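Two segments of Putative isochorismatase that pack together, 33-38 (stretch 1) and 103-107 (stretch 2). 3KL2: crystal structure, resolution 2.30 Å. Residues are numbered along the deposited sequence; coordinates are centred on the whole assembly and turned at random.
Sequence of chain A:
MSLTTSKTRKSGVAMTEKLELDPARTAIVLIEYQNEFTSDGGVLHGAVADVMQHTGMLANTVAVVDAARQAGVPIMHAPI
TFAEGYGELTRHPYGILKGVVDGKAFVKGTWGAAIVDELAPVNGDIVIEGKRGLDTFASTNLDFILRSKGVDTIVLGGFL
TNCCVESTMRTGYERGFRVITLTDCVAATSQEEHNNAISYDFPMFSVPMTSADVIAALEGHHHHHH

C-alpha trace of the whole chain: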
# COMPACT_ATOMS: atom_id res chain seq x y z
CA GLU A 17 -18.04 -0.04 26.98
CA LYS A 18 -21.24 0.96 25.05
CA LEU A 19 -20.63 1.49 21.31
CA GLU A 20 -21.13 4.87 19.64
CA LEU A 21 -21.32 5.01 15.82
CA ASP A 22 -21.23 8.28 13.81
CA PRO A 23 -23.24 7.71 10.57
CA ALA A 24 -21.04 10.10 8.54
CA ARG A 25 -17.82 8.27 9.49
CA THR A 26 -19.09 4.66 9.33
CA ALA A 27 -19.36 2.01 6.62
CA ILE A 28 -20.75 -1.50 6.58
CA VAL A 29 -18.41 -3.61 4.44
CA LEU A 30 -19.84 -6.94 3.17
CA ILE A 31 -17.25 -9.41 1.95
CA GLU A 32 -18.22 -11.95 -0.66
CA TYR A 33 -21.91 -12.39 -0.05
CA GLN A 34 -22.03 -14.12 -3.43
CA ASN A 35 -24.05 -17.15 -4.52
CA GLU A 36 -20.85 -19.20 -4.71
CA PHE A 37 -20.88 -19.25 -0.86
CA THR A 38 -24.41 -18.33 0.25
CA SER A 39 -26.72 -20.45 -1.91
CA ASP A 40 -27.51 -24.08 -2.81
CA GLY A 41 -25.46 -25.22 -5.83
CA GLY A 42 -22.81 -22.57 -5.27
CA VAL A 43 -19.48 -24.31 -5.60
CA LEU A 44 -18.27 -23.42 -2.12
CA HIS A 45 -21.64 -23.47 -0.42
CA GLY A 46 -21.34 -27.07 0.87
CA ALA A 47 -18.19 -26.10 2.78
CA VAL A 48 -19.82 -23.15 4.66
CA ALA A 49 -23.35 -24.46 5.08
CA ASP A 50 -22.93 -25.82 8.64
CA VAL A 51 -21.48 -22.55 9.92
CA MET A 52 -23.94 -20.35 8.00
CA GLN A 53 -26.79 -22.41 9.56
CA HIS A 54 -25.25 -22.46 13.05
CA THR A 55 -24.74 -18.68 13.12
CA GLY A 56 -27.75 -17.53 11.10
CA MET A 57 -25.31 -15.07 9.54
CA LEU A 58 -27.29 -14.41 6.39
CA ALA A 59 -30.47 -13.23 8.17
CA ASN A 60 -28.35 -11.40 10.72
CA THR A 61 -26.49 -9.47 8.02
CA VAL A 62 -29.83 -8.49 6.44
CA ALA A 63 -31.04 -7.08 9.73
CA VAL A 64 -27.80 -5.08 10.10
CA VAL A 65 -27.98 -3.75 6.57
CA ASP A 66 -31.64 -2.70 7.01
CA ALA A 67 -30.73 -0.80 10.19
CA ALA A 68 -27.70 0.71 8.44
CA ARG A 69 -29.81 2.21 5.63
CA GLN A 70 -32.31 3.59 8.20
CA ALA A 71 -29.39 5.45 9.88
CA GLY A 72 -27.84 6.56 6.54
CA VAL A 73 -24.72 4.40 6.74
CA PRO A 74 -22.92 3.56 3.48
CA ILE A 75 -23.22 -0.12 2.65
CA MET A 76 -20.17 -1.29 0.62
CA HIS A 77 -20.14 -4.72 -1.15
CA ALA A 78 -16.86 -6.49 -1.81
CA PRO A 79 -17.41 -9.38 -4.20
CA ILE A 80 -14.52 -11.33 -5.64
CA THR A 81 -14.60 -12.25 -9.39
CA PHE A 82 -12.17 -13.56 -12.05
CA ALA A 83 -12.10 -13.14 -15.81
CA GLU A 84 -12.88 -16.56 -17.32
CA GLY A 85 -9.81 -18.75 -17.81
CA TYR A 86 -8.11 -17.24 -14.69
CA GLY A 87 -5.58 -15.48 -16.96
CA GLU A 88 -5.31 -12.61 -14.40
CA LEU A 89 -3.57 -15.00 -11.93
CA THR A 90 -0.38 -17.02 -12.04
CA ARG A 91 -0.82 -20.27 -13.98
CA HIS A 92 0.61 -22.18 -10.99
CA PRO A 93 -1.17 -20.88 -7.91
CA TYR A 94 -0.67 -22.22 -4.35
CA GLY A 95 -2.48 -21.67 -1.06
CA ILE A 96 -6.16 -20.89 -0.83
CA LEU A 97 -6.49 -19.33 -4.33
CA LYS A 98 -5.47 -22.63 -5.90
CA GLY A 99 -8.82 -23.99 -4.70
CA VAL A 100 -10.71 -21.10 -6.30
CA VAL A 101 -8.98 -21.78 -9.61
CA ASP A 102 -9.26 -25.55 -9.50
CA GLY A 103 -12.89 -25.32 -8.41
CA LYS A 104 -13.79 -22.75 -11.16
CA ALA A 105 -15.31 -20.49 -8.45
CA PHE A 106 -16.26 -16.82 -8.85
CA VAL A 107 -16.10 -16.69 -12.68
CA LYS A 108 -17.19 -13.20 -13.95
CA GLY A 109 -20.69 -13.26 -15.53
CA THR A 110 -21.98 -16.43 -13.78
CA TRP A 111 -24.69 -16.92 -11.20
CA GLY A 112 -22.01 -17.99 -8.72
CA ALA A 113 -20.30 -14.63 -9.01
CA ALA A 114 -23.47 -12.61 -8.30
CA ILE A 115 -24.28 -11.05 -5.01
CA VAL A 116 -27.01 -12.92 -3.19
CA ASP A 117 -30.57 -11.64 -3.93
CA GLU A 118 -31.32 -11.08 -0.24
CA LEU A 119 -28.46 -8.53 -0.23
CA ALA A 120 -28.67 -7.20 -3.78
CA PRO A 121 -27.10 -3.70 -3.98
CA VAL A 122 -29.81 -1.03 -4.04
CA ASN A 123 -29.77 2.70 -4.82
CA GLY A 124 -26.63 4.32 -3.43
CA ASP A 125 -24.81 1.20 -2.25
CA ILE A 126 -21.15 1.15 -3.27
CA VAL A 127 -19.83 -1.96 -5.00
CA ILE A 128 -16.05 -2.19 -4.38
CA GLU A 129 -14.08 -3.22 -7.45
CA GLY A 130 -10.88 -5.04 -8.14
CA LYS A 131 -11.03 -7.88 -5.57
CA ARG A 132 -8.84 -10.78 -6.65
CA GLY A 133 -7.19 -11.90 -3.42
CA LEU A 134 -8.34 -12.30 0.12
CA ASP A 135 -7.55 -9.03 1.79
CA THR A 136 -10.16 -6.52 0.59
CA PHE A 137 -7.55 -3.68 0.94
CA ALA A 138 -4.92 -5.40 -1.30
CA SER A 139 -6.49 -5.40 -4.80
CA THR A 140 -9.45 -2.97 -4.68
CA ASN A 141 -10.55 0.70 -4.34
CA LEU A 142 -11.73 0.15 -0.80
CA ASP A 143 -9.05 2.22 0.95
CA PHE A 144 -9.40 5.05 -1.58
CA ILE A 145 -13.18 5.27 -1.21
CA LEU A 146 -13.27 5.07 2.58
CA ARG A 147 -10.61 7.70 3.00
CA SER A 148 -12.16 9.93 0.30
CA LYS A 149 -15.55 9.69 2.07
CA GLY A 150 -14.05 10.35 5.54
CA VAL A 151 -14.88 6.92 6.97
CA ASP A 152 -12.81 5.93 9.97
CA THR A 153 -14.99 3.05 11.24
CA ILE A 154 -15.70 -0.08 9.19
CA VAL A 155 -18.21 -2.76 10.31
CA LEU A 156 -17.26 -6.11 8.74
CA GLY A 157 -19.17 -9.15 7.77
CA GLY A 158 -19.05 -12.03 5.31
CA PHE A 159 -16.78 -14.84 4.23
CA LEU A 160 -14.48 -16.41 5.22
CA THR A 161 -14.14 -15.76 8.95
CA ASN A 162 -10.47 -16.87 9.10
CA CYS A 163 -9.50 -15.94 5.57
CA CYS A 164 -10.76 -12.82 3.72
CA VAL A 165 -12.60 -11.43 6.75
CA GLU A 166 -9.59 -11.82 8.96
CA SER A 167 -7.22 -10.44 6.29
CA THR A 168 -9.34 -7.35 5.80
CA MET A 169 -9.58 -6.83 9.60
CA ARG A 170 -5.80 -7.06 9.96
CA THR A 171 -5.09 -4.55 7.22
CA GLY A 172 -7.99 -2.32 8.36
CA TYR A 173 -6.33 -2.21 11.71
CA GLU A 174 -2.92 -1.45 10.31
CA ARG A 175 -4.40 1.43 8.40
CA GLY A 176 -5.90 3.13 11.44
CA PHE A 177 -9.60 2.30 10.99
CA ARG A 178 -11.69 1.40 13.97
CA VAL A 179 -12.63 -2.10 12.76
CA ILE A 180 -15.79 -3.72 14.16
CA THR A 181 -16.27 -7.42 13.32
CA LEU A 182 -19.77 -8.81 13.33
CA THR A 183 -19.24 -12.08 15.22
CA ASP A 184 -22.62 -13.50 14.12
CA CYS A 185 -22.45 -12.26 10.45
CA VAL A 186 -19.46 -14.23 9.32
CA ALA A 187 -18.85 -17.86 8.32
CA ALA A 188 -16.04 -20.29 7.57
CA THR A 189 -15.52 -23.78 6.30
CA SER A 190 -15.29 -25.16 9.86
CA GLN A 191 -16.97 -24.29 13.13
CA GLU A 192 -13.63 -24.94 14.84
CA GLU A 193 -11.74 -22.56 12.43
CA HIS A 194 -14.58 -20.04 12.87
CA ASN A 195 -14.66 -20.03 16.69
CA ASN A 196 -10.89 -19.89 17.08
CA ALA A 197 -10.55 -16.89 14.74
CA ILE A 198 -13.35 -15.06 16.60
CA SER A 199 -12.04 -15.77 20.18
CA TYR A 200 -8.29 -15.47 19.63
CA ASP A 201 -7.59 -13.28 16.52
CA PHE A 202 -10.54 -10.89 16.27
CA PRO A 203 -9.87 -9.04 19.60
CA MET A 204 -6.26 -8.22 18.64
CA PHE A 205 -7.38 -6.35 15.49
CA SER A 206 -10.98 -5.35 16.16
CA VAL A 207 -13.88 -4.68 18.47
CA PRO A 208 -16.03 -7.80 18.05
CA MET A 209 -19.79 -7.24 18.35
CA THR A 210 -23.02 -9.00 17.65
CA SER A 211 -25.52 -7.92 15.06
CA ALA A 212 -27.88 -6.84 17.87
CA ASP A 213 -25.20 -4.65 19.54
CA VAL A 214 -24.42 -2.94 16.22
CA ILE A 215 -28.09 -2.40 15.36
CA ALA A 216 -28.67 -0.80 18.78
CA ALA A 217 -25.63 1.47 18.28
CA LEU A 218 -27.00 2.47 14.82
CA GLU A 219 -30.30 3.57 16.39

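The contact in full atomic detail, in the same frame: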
# COMPACT_ATOMS: atom_id res chain seq x y z
N TYR A 33 -20.61 -11.80 -0.15
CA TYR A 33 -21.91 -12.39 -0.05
C TYR A 33 -22.43 -12.76 -1.43
O TYR A 33 -23.43 -12.20 -1.87
CB TYR A 33 -22.87 -11.45 0.64
CG TYR A 33 -22.67 -11.32 2.13
CD1 TYR A 33 -23.47 -12.00 3.02
CD2 TYR A 33 -21.70 -10.47 2.63
CE1 TYR A 33 -23.32 -11.82 4.42
CE2 TYR A 33 -21.53 -10.31 3.99
CZ TYR A 33 -22.35 -10.97 4.87
OH TYR A 33 -22.13 -10.75 6.20
N GLN A 34 -21.73 -13.70 -2.09
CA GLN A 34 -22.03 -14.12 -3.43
C GLN A 34 -22.60 -15.53 -3.41
O GLN A 34 -22.29 -16.30 -2.51
CB GLN A 34 -20.76 -14.11 -4.30
CG GLN A 34 -20.25 -12.69 -4.64
CD GLN A 34 -18.81 -12.68 -4.94
OE1 GLN A 34 -18.00 -12.59 -4.01
NE2 GLN A 34 -18.45 -12.87 -6.20
N ASN A 35 -23.40 -15.87 -4.43
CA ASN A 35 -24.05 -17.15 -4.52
C ASN A 35 -23.07 -18.27 -4.27
O ASN A 35 -23.39 -19.20 -3.54
CB ASN A 35 -24.75 -17.35 -5.89
CG ASN A 35 -25.97 -16.46 -6.05
OD1 ASN A 35 -26.82 -16.39 -5.16
ND2 ASN A 35 -26.05 -15.73 -7.20
N GLU A 36 -21.85 -18.14 -4.80
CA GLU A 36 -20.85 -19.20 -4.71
C GLU A 36 -20.68 -19.75 -3.28
O GLU A 36 -20.36 -20.93 -3.10
CB GLU A 36 -19.51 -18.75 -5.29
CG GLU A 36 -18.76 -19.89 -5.95
CD GLU A 36 -19.27 -20.15 -7.35
OE1 GLU A 36 -18.76 -19.46 -8.27
OE2 GLU A 36 -20.14 -21.05 -7.54
N PHE A 37 -20.95 -18.90 -2.28
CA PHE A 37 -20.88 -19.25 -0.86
C PHE A 37 -22.25 -19.41 -0.23
O PHE A 37 -22.50 -20.36 0.53
CB PHE A 37 -20.17 -18.12 -0.06
CG PHE A 37 -18.68 -18.15 -0.10
CD1 PHE A 37 -17.96 -19.31 0.17
CD2 PHE A 37 -17.97 -16.98 -0.29
CE1 PHE A 37 -16.53 -19.31 0.17
CE2 PHE A 37 -16.55 -16.97 -0.29
CZ PHE A 37 -15.84 -18.12 -0.07
N THR A 38 -23.16 -18.47 -0.50
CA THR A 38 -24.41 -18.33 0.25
C THR A 38 -25.53 -19.29 -0.12
O THR A 38 -26.42 -19.53 0.68
CB THR A 38 -25.02 -16.95 -0.01
OG1 THR A 38 -25.12 -16.78 -1.42
CG2 THR A 38 -24.15 -15.84 0.60
N GLY A 103 -11.46 -25.15 -8.54
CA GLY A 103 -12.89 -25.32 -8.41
C GLY A 103 -13.74 -24.56 -9.44
O GLY A 103 -14.93 -24.79 -9.50
N LYS A 104 -13.11 -23.70 -10.25
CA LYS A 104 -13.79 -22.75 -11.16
C LYS A 104 -14.85 -21.92 -10.41
O LYS A 104 -15.99 -21.80 -10.82
CB LYS A 104 -14.37 -23.46 -12.42
N ALA A 105 -14.44 -21.36 -9.28
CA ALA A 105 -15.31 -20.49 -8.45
C ALA A 105 -15.15 -19.00 -8.78
O ALA A 105 -14.11 -18.54 -9.19
CB ALA A 105 -15.00 -20.72 -6.98
N PHE A 106 -16.22 -18.25 -8.58
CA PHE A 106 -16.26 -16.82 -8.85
C PHE A 106 -15.87 -16.39 -10.29
O PHE A 106 -15.16 -15.39 -10.49
CB PHE A 106 -15.42 -16.09 -7.82
CG PHE A 106 -15.72 -16.47 -6.42
CD1 PHE A 106 -14.87 -17.27 -5.71
CD2 PHE A 106 -16.81 -15.95 -5.78
CE1 PHE A 106 -15.12 -17.58 -4.38
CE2 PHE A 106 -17.06 -16.27 -4.46
CZ PHE A 106 -16.23 -17.07 -3.77
N VAL A 107 -16.34 -17.12 -11.30
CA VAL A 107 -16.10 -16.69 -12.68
C VAL A 107 -17.00 -15.46 -12.96
O VAL A 107 -18.20 -15.48 -12.65
CB VAL A 107 -16.31 -17.84 -13.71
CG1 VAL A 107 -15.94 -17.40 -15.11
CG2 VAL A 107 -15.45 -19.09 -13.34
O HOH W 1 -18.63 -19.16 -10.92

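Stretch 1 enters a helix: Gln-34 holds the N-cap position, and its O accepts backbone hydrogen bonds from Phe-37 N (2.9 Å) and Thr-38 N (3.1 Å). Stretch 2 leaves one. Lys-104, with phi/psi of 52/49°, closes a Schellman motif, and the chain then continues without regular structure. The backbones stay well separated, the nearest CA atoms being those of Glu-36 and Phe-106 at 6.6 Å, so side chains must bridge the gap.

Glu-36 does so with its carboxylate. Phe-106 N donates to Glu-36 OE1 at 2.8 Å with an N-H...acceptor angle of 158°, a short and nearly straight bond that satisfies an amide in an irregular segment. The same OE1 receives a hydrogen bond from a water at 2.7 Å; the water oxygen in turn accepts from Val-107 N at 3.1 Å, extending the carboxylate's reach to the next amide.

The Phe-106 ring supplies the apolar part, with 113 Å² of the residue covered. Glu-36 CB lies 4.1 Å from the Phe-106 ring centroid, 30° off the normal, an off-centre CH-pi contact. The edge of Phe-106 meets the face of Phe-37 in an offset edge-to-face pair, with planes at 65° and centroids 5.4 Å apart; Phe-37 CE2 and Phe-106 CZ approach to 3.5 Å.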